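Local coordinates for protein flower-specific defensin (Nicotiana alata, PDB 4AAZ) that acts as a plant defence peptide with antifungal activity against Fusarium oxysporum and Botrytis cinerea, and retards the growth of Helicoverpa caterpillars, at residues E2-F10 against A23-H33. Numbering follows the deposited sequence. Where two conformers were deposited one is given.
With EDO (1,2-ethanediol), chain C.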
loop_
_atom_site.group_PDB
_atom_site.type_symbol
_atom_site.label_atom_id
_atom_site.label_comp_id
_atom_site.label_asym_id
_atom_site.label_seq_id
_atom_site.Cartn_x
_atom_site.Cartn_y
_atom_site.Cartn_z
ATOM N N GLU A 2 8.369 -11.000 1.201
ATOM C CA GLU A 2 7.296 -10.093 1.582
ATOM C C GLU A 2 6.092 -10.395 0.741
ATOM O O GLU A 2 6.204 -10.940 -0.374
ATOM C CB GLU A 2 7.710 -8.614 1.478
ATOM C CG GLU A 2 8.941 -8.324 2.310
ATOM C CD GLU A 2 9.024 -6.943 2.861
ATOM O OE1 GLU A 2 8.380 -6.036 2.304
ATOM O OE2 GLU A 2 9.767 -6.779 3.859
ATOM N N CYS A 3 4.940 -10.095 1.314
ATOM C CA CYS A 3 3.660 -10.315 0.671
ATOM C C CYS A 3 2.913 -9.012 0.476
ATOM O O CYS A 3 2.988 -8.138 1.330
ATOM C CB CYS A 3 2.793 -11.229 1.538
ATOM S SG CYS A 3 3.240 -13.004 1.514
ATOM N N LYS A 4 2.170 -8.925 -0.626
ATOM C CA LYS A 4 1.396 -7.735 -0.977
ATOM C C LYS A 4 -0.073 -7.935 -0.630
ATOM O O LYS A 4 -0.680 -8.972 -0.952
ATOM C CB LYS A 4 1.521 -7.470 -2.491
ATOM C CG LYS A 4 2.928 -7.104 -2.897
ATOM C CD LYS A 4 3.149 -7.069 -4.400
ATOM C CE LYS A 4 4.601 -6.746 -4.789
ATOM N NZ LYS A 4 4.800 -6.731 -6.271
ATOM N N THR A 5 -0.636 -6.953 0.052
ATOM C CA THR A 5 -2.051 -6.931 0.418
ATOM C C THR A 5 -2.564 -5.521 0.131
ATOM O O THR A 5 -1.970 -4.563 0.620
ATOM C CB THR A 5 -2.236 -7.231 1.906
ATOM O OG1 THR A 5 -1.666 -8.511 2.209
ATOM C CG2 THR A 5 -3.697 -7.222 2.270
ATOM N N GLU A 6 -3.636 -5.373 -0.646
ATOM C CA GLU A 6 -4.188 -4.048 -0.899
ATOM C C GLU A 6 -4.556 -3.363 0.395
ATOM O O GLU A 6 -5.160 -3.968 1.296
ATOM C CB GLU A 6 -5.389 -4.116 -1.831
ATOM C CG GLU A 6 -5.871 -2.750 -2.278
ATOM C CD GLU A 6 -6.842 -2.753 -3.437
ATOM O OE1 GLU A 6 -7.328 -3.850 -3.852
ATOM O OE2 GLU A 6 -7.149 -1.648 -3.948
ATOM N N SER A 7 -4.201 -2.100 0.526
ATOM C CA SER A 7 -4.603 -1.303 1.672
ATOM C C SER A 7 -6.092 -1.269 1.875
ATOM O O SER A 7 -6.861 -1.045 0.936
ATOM C CB SER A 7 -4.106 0.133 1.472
ATOM O OG SER A 7 -4.601 1.037 2.480
ATOM N N ASN A 8 -6.517 -1.429 3.129
ATOM C CA ASN A 8 -7.945 -1.352 3.432
ATOM C C ASN A 8 -8.446 0.038 3.754
ATOM O O ASN A 8 -9.643 0.270 3.754
ATOM C CB ASN A 8 -8.261 -2.304 4.567
ATOM C CG ASN A 8 -8.068 -3.758 4.159
ATOM O OD1 ASN A 8 -8.536 -4.163 3.107
ATOM N ND2 ASN A 8 -7.380 -4.548 4.986
ATOM N N THR A 9 -7.534 0.947 4.065
ATOM C CA THR A 9 -7.885 2.301 4.476
ATOM C C THR A 9 -7.480 3.414 3.524
ATOM O O THR A 9 -7.893 4.547 3.698
ATOM C CB THR A 9 -7.315 2.641 5.885
ATOM O OG1 THR A 9 -5.892 2.871 5.844
ATOM C CG2 THR A 9 -7.652 1.573 6.879
ATOM N N PHE A 10 -6.634 3.135 2.541
ATOM C CA PHE A 10 -6.227 4.196 1.612
ATOM C C PHE A 10 -7.376 4.566 0.684
ATOM O O PHE A 10 -7.939 3.686 0.035
ATOM C CB PHE A 10 -5.046 3.728 0.758
ATOM C CG PHE A 10 -4.603 4.712 -0.278
ATOM C CD1 PHE A 10 -3.789 5.781 0.053
ATOM C CD2 PHE A 10 -4.979 4.556 -1.593
ATOM C CE1 PHE A 10 -3.384 6.679 -0.904
ATOM C CE2 PHE A 10 -4.578 5.434 -2.549
ATOM C CZ PHE A 10 -3.769 6.505 -2.220
ATOM N N ALA A 23 -0.841 5.065 4.899
ATOM C CA ALA A 23 -1.979 4.196 5.182
ATOM C C ALA A 23 -1.534 2.804 5.548
ATOM O O ALA A 23 -2.004 2.213 6.505
ATOM C CB ALA A 23 -2.906 4.170 3.958
ATOM N N CYS A 24 -0.615 2.248 4.770
ATOM C CA CYS A 24 -0.138 0.899 5.018
ATOM C C CYS A 24 0.538 0.756 6.367
ATOM O O CYS A 24 0.331 -0.227 7.080
ATOM C CB CYS A 24 0.776 0.479 3.882
ATOM S SG CYS A 24 -0.134 0.207 2.314
ATOM N N ILE A 25 1.365 1.738 6.716
ATOM C CA ILE A 25 2.026 1.705 8.025
ATOM C C ILE A 25 0.973 1.821 9.136
ATOM O O ILE A 25 1.082 1.174 10.178
ATOM C CB ILE A 25 3.160 2.763 8.098
ATOM C CG1 ILE A 25 4.258 2.330 7.140
ATOM C CG2 ILE A 25 3.710 2.892 9.501
ATOM C CD1 ILE A 25 5.403 3.328 6.975
ATOM N N SER A 26 -0.064 2.632 8.926
ATOM C CA SER A 26 -1.180 2.761 9.869
ATOM C C SER A 26 -1.862 1.429 10.102
ATOM O O SER A 26 -2.429 1.194 11.168
ATOM C CB SER A 26 -2.243 3.749 9.369
ATOM O OG SER A 26 -1.803 5.090 9.385
ATOM N N GLU A 27 -1.815 0.555 9.081
ATOM C CA GLU A 27 -2.435 -0.763 9.103
ATOM C C GLU A 27 -1.465 -1.864 9.535
ATOM O O GLU A 27 -1.780 -3.031 9.458
ATOM C CB GLU A 27 -2.989 -1.095 7.721
ATOM C CG GLU A 27 -4.148 -0.230 7.300
ATOM C CD GLU A 27 -4.584 -0.457 5.867
ATOM O OE1 GLU A 27 -4.799 -1.619 5.463
ATOM O OE2 GLU A 27 -4.740 0.539 5.112
ATOM N N LYS A 28 -0.289 -1.459 10.013
ATOM C CA LYS A 28 0.725 -2.374 10.553
ATOM C C LYS A 28 1.457 -3.182 9.496
ATOM O O LYS A 28 2.018 -4.233 9.784
ATOM C CB LYS A 28 0.177 -3.246 11.684
ATOM C CG LYS A 28 -0.338 -2.439 12.863
ATOM C CD LYS A 28 -0.890 -3.345 13.978
ATOM C CE LYS A 28 -2.002 -2.658 14.763
ATOM N NZ LYS A 28 -3.239 -2.423 13.926
ATOM N N PHE A 29 1.496 -2.666 8.276
ATOM C CA PHE A 29 2.425 -3.137 7.279
ATOM C C PHE A 29 3.689 -2.304 7.391
ATOM O O PHE A 29 3.745 -1.330 8.132
ATOM C CB PHE A 29 1.800 -3.033 5.889
ATOM C CG PHE A 29 0.597 -3.921 5.681
ATOM C CD1 PHE A 29 -0.673 -3.453 5.979
ATOM C CD2 PHE A 29 0.744 -5.204 5.170
ATOM C CE1 PHE A 29 -1.772 -4.236 5.791
ATOM C CE2 PHE A 29 -0.358 -6.011 4.964
ATOM C CZ PHE A 29 -1.621 -5.535 5.284
ATOM N N THR A 30 4.722 -2.666 6.641
ATOM C CA THR A 30 5.976 -1.952 6.730
ATOM C C THR A 30 6.196 -0.974 5.570
ATOM O O THR A 30 7.076 -0.122 5.657
ATOM C CB THR A 30 7.181 -2.888 6.889
ATOM O OG1 THR A 30 7.204 -3.828 5.828
ATOM C CG2 THR A 30 7.096 -3.672 8.192
ATOM N N ASP A 31 5.423 -1.090 4.495
ATOM C CA ASP A 31 5.502 -0.145 3.385
ATOM C C ASP A 31 4.213 -0.217 2.582
ATOM O O ASP A 31 3.409 -1.151 2.739
ATOM C CB ASP A 31 6.702 -0.452 2.472
ATOM C CG ASP A 31 6.934 0.615 1.407
ATOM O OD1 ASP A 31 6.899 1.812 1.763
ATOM O OD2 ASP A 31 7.173 0.277 0.218
ATOM N N GLY A 32 4.027 0.773 1.714
ATOM C CA GLY A 32 3.010 0.727 0.689
ATOM C C GLY A 32 3.543 1.339 -0.581
ATOM O O GLY A 32 4.313 2.283 -0.534
ATOM N N HIS A 33 3.125 0.807 -1.729
ATOM C CA HIS A 33 3.470 1.351 -3.025
ATOM C C HIS A 33 2.264 1.305 -3.948
ATOM O O HIS A 33 1.277 0.591 -3.676
ATOM C CB HIS A 33 4.632 0.573 -3.643
ATOM C CG HIS A 33 4.260 -0.825 -4.022
ATOM N ND1 HIS A 33 4.166 -1.835 -3.090
ATOM C CD2 HIS A 33 3.924 -1.373 -5.211
ATOM C CE1 HIS A 33 3.781 -2.947 -3.691
ATOM N NE2 HIS A 33 3.631 -2.696 -4.977
HETATM C C1 EDO C . 11.472 2.815 1.552
HETATM O O1 EDO C . 12.213 2.917 2.800
HETATM C C2 EDO C . 10.170 2.047 1.756
HETATM O O2 EDO C . 9.270 2.847 2.514
HETATM O O HOH W 1 7.627 -3.719 3.091
HETATM O O HOH W 2 9.614 -5.168 5.832
HETATM O O HOH W 3 3.543 -4.451 -7.071
HETATM O O HOH W 4 -5.651 -3.550 7.124
#
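Four hydrogen bonds converge on the carboxylate of E27, all from the loop S7-T9 that leaves strand 2-6. Three of them end on one oxygen: S7 OG reaches E27 OE2 at 2.7 Å on its syn side, T9 OG1 reaches the same OE2 at 2.7 Å on its anti side, and T9 N comes down from above the carboxylate plane. The other oxygen, OE1, takes a nearly straight bond (167°) from N8 N at 2.9 Å, and a water bridges it to N8 ND2. E27 stands just past the end of helix 17-26, and its extended chain carries the carboxylate to the loop. S7 OG, anti to its own nitrogen (chi1 173°), also accepts from F10 N, closing an ST motif. Beside this network A23 CB packs on F10 CB, near the plane of the F10 ring at its edge, while S7 CB approaches C24 SG, whose disulfide to C43 ties the helix to the central strand 41-46. Farther along, T5 CB sits 3.8 Å from F29 CE2, the side chains crossing at about a right angle, and K45 makes a cation-pi contact with the same ring. Toward the N-terminus the contact is bridged by water: two waters join the carboxylate of E2 to T30 OG1, and a third joins K4 NZ to H33 NE2. In this cysteine-stabilised alpha-beta fold of plant defensins, the E27 network fastens the loop to the helix end without a basic partner across the contact; its converging donors fix the carboxylate's rotation and probably favour its ionised form.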